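Local coordinates for protein glutamate racemase (Francisella tularensis subsp. tularensis, PDB 3OUT) that belongs to the Asp/Glu/hydantoin racemase family, with an alpha/beta fold built on two parallel sheets, and binds D-glutamic acid, at residues B[11-16]-B[56-61]. Numbering follows the deposited sequence.
Sequences GVFDSG and KFAAQT. With DGL (D-glutamic acid), chain E.
Beside the D-glutamic acid pocket, strand 10-14 of a parallel sheet packs against helix 51-67 through the ring of Phe13, which meets Thr61 and Ala58. With CG anti to the backbone N (chi1 -170°), the ring reaches from the strand to the helix. Thr61 lays its methyl over one ring face: CG2 stands 3.6 Å from the centroid of the Phe13 ring, 18° off the normal, a CH-pi contact displaced toward the rim. The far end of the ring meets the helix backbone, where Phe13 CZ comes within 3.3 Å of Ala58 O, near the ring plane; Ala58 CB adds apolar contact. Ile80 and Val88 of helix 78-92 also touch the Phe13 side chain.

The hydroxyl branch of Thr61 serves a separate, polar link. A single water bridges the segments, donating to Asp14 O at 2.9 Å and hydrogen-bonding to Thr61 OG1 at 2.8 Å. Next in the chain, Ser15 OG accepts a 2.8 Å hydrogen bond from N of D-glutamic acid, while Asp14 OD2 is held by Tyr37 OH and Gly19 N.

No direct hydrogen bond joins segments 11-16 and 56-61. Thr61 thus divides its work, its methyl resting on one face of the ring and its hydroxyl holding the water that donates to the carbonyl of buried Asp14, one residue before the ligand-binding serine.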
ATOM      1  N   GLY B  11      14.423  15.576  -8.127  1.00  9.41           N
ATOM      2  CA  GLY B  11      13.687  14.333  -7.938  1.00  8.99           C
ATOM      3  C   GLY B  11      13.465  13.646  -9.266  1.00  9.00           C
ATOM      4  O   GLY B  11      12.870  14.237 -10.175  1.00  9.66           O
ATOM      5  N   VAL B  12      13.898  12.398  -9.367  1.00  7.08           N
ATOM      6  CA  VAL B  12      13.609  11.589 -10.495  1.00  7.18           C
ATOM      7  C   VAL B  12      12.540  10.563 -10.082  1.00  7.90           C
ATOM      8  O   VAL B  12      12.782   9.697  -9.230  1.00  7.86           O
ATOM      9  CB  VAL B  12      14.868  10.841 -11.064  1.00  6.88           C
ATOM     10  CG1 VAL B  12      14.436   9.889 -12.188  1.00  8.33           C
ATOM     11  CG2 VAL B  12      15.960  11.821 -11.483  1.00  8.19           C
ATOM     12  N   PHE B  13      11.362  10.725 -10.690  1.00  7.56           N
ATOM     13  CA  PHE B  13      10.105  10.054 -10.328  1.00  7.67           C
ATOM     14  C   PHE B  13       9.824   8.901 -11.291  1.00  7.88           C
ATOM     15  O   PHE B  13       9.530   9.131 -12.466  1.00  8.85           O
ATOM     16  CB  PHE B  13       9.043  11.156 -10.367  1.00  7.52           C
ATOM     17  CG  PHE B  13       7.658  10.800  -9.789  1.00  6.22           C
ATOM     18  CD1 PHE B  13       7.113   9.528  -9.851  1.00  8.36           C
ATOM     19  CD2 PHE B  13       6.885  11.801  -9.231  1.00  7.55           C
ATOM     20  CE1 PHE B  13       5.845   9.302  -9.353  1.00  7.16           C
ATOM     21  CE2 PHE B  13       5.617  11.580  -8.765  1.00  8.79           C
ATOM     22  CZ  PHE B  13       5.109  10.333  -8.776  1.00  8.26           C
ATOM     23  N   ASP B  14       9.946   7.661 -10.798  1.00  7.41           N
ATOM     24  CA  ASP B  14       9.787   6.483 -11.645  1.00  6.85           C
ATOM     25  C   ASP B  14       8.698   5.601 -11.057  1.00  7.80           C
ATOM     26  O   ASP B  14       8.370   5.667  -9.855  1.00  8.56           O
ATOM     27  CB  ASP B  14      11.120   5.710 -11.678  1.00  7.04           C
ATOM     28  CG  ASP B  14      11.242   4.712 -12.816  1.00  9.51           C
ATOM     29  OD1 ASP B  14      10.384   4.684 -13.751  1.00  7.56           O
ATOM     30  OD2 ASP B  14      12.250   3.924 -12.757  1.00  8.34           O
ATOM     31  N   SER B  15       8.189   4.731 -11.910  1.00  7.18           N
ATOM     32  CA  SER B  15       7.452   3.552 -11.447  1.00  6.95           C
ATOM     33  C   SER B  15       8.498   2.561 -10.896  1.00  7.48           C
ATOM     34  O   SER B  15       8.461   2.182  -9.717  1.00  7.97           O
ATOM     35  CB  SER B  15       6.615   2.970 -12.599  1.00  6.92           C
ATOM     36  OG  SER B  15       7.410   2.920 -13.785  1.00  7.09           O
ATOM     37  N   GLY B  16       9.458   2.189 -11.726  1.00  6.92           N
ATOM     38  CA  GLY B  16      10.620   1.478 -11.232  1.00  8.11           C
ATOM     39  C   GLY B  16      11.516   0.976 -12.343  1.00  8.44           C
ATOM     40  O   GLY B  16      11.049   0.621 -13.422  1.00 10.47           O
ATOM     41  N   LYS B  56      -3.455   6.771  -7.791  1.00  7.42           N
ATOM     42  CA  LYS B  56      -3.304   6.577  -6.365  1.00  8.26           C
ATOM     43  C   LYS B  56      -1.830   6.431  -6.000  1.00  8.59           C
ATOM     44  O   LYS B  56      -1.334   7.140  -5.112  1.00  8.16           O
ATOM     45  CB  LYS B  56      -4.091   5.331  -5.908  1.00  9.08           C
ATOM     46  CG  LYS B  56      -3.955   5.114  -4.411  1.00 13.66           C
ATOM     47  CD  LYS B  56      -4.626   3.820  -3.967  1.00 17.89           C
ATOM     48  CE  LYS B  56      -4.534   3.629  -2.427  1.00 21.53           C
ATOM     49  NZ  LYS B  56      -5.539   4.511  -1.670  1.00 23.94           N
ATOM     50  N   PHE B  57      -1.107   5.563  -6.727  1.00  7.33           N
ATOM     51  CA  PHE B  57       0.297   5.298  -6.444  1.00  7.47           C
ATOM     52  C   PHE B  57       1.130   6.547  -6.671  1.00  7.28           C
ATOM     53  O   PHE B  57       2.000   6.933  -5.831  1.00  6.97           O
ATOM     54  CB  PHE B  57       0.810   4.196  -7.372  1.00  7.95           C
ATOM     55  CG  PHE B  57       0.310   2.821  -7.077  1.00  9.97           C
ATOM     56  CD1 PHE B  57      -0.428   2.514  -5.963  1.00 11.94           C
ATOM     57  CD2 PHE B  57       0.633   1.815  -7.995  1.00 13.60           C
ATOM     58  CE1 PHE B  57      -0.831   1.207  -5.746  1.00 14.53           C
ATOM     59  CE2 PHE B  57       0.237   0.524  -7.790  1.00 13.82           C
ATOM     60  CZ  PHE B  57      -0.486   0.241  -6.660  1.00 11.23           C
ATOM     61  N   ALA B  58       0.869   7.253  -7.780  1.00  6.91           N
ATOM     62  CA  ALA B  58       1.667   8.454  -8.120  1.00  7.03           C
ATOM     63  C   ALA B  58       1.470   9.576  -7.111  1.00  7.13           C
ATOM     64  O   ALA B  58       2.435  10.291  -6.815  1.00  7.60           O
ATOM     65  CB  ALA B  58       1.299   8.984  -9.521  1.00  7.07           C
ATOM     66  N   ALA B  59       0.262   9.710  -6.554  1.00  6.92           N
ATOM     67  CA  ALA B  59       0.050  10.744  -5.527  1.00  7.35           C
ATOM     68  C   ALA B  59       0.940  10.474  -4.304  1.00  6.87           C
ATOM     69  O   ALA B  59       1.501  11.385  -3.737  1.00  7.04           O
ATOM     70  CB  ALA B  59      -1.427  10.885  -5.148  1.00  6.51           C
ATOM     71  N   GLN B  60       1.132   9.209  -3.934  1.00  7.48           N
ATOM     72  CA  GLN B  60       1.951   8.880  -2.796  1.00  7.64           C
ATOM     73  C   GLN B  60       3.421   9.242  -3.039  1.00  8.20           C
ATOM     74  O   GLN B  60       4.047   9.883  -2.193  1.00  7.53           O
ATOM     75  CB  GLN B  60       1.837   7.382  -2.476  1.00  8.04           C
ATOM     76  CG  GLN B  60       0.419   6.914  -2.075  1.00  7.38           C
ATOM     77  CD  GLN B  60       0.465   5.481  -1.684  1.00  9.27           C
ATOM     78  OE1 GLN B  60       0.617   4.622  -2.529  1.00 10.12           O
ATOM     79  NE2 GLN B  60       0.377   5.199  -0.370  1.00 14.50           N
ATOM     80  N   THR B  61       3.966   8.848  -4.199  1.00  7.23           N
ATOM     81  CA  THR B  61       5.372   9.135  -4.542  1.00  6.40           C
ATOM     82  C   THR B  61       5.564  10.652  -4.617  1.00  6.53           C
ATOM     83  O   THR B  61       6.557  11.163  -4.156  1.00  7.73           O
ATOM     84  CB  THR B  61       5.790   8.478  -5.843  1.00  6.47           C
ATOM     85  OG1 THR B  61       5.698   7.057  -5.661  1.00  8.42           O
ATOM     86  CG2 THR B  61       7.236   8.850  -6.225  1.00  8.22           C
TER
HETATM   87  N   DGL E 266       8.405   0.746 -15.262  1.00  6.60           N
HETATM   88  CA  DGL E 266       7.385   0.340 -16.292  1.00  7.79           C
HETATM   89  C   DGL E 266       6.207  -0.322 -15.636  1.00  8.08           C
HETATM   90  O   DGL E 266       6.027  -0.159 -14.408  1.00  8.77           O
HETATM   91  CB  DGL E 266       6.830   1.503 -17.106  1.00  6.90           C
HETATM   92  CG  DGL E 266       7.883   2.400 -17.771  1.00  8.25           C
HETATM   93  CD  DGL E 266       7.333   3.381 -18.788  1.00  9.06           C
HETATM   94  OE1 DGL E 266       6.143   3.298 -19.143  1.00  8.14           O
HETATM   95  OE2 DGL E 266       8.143   4.225 -19.266  1.00  8.78           O
HETATM   96  OXT DGL E 266       5.378  -0.963 -16.327  1.00  8.46           O
HETATM   97  O   HOH W   1       5.988   5.827  -8.160  1.00  8.39           O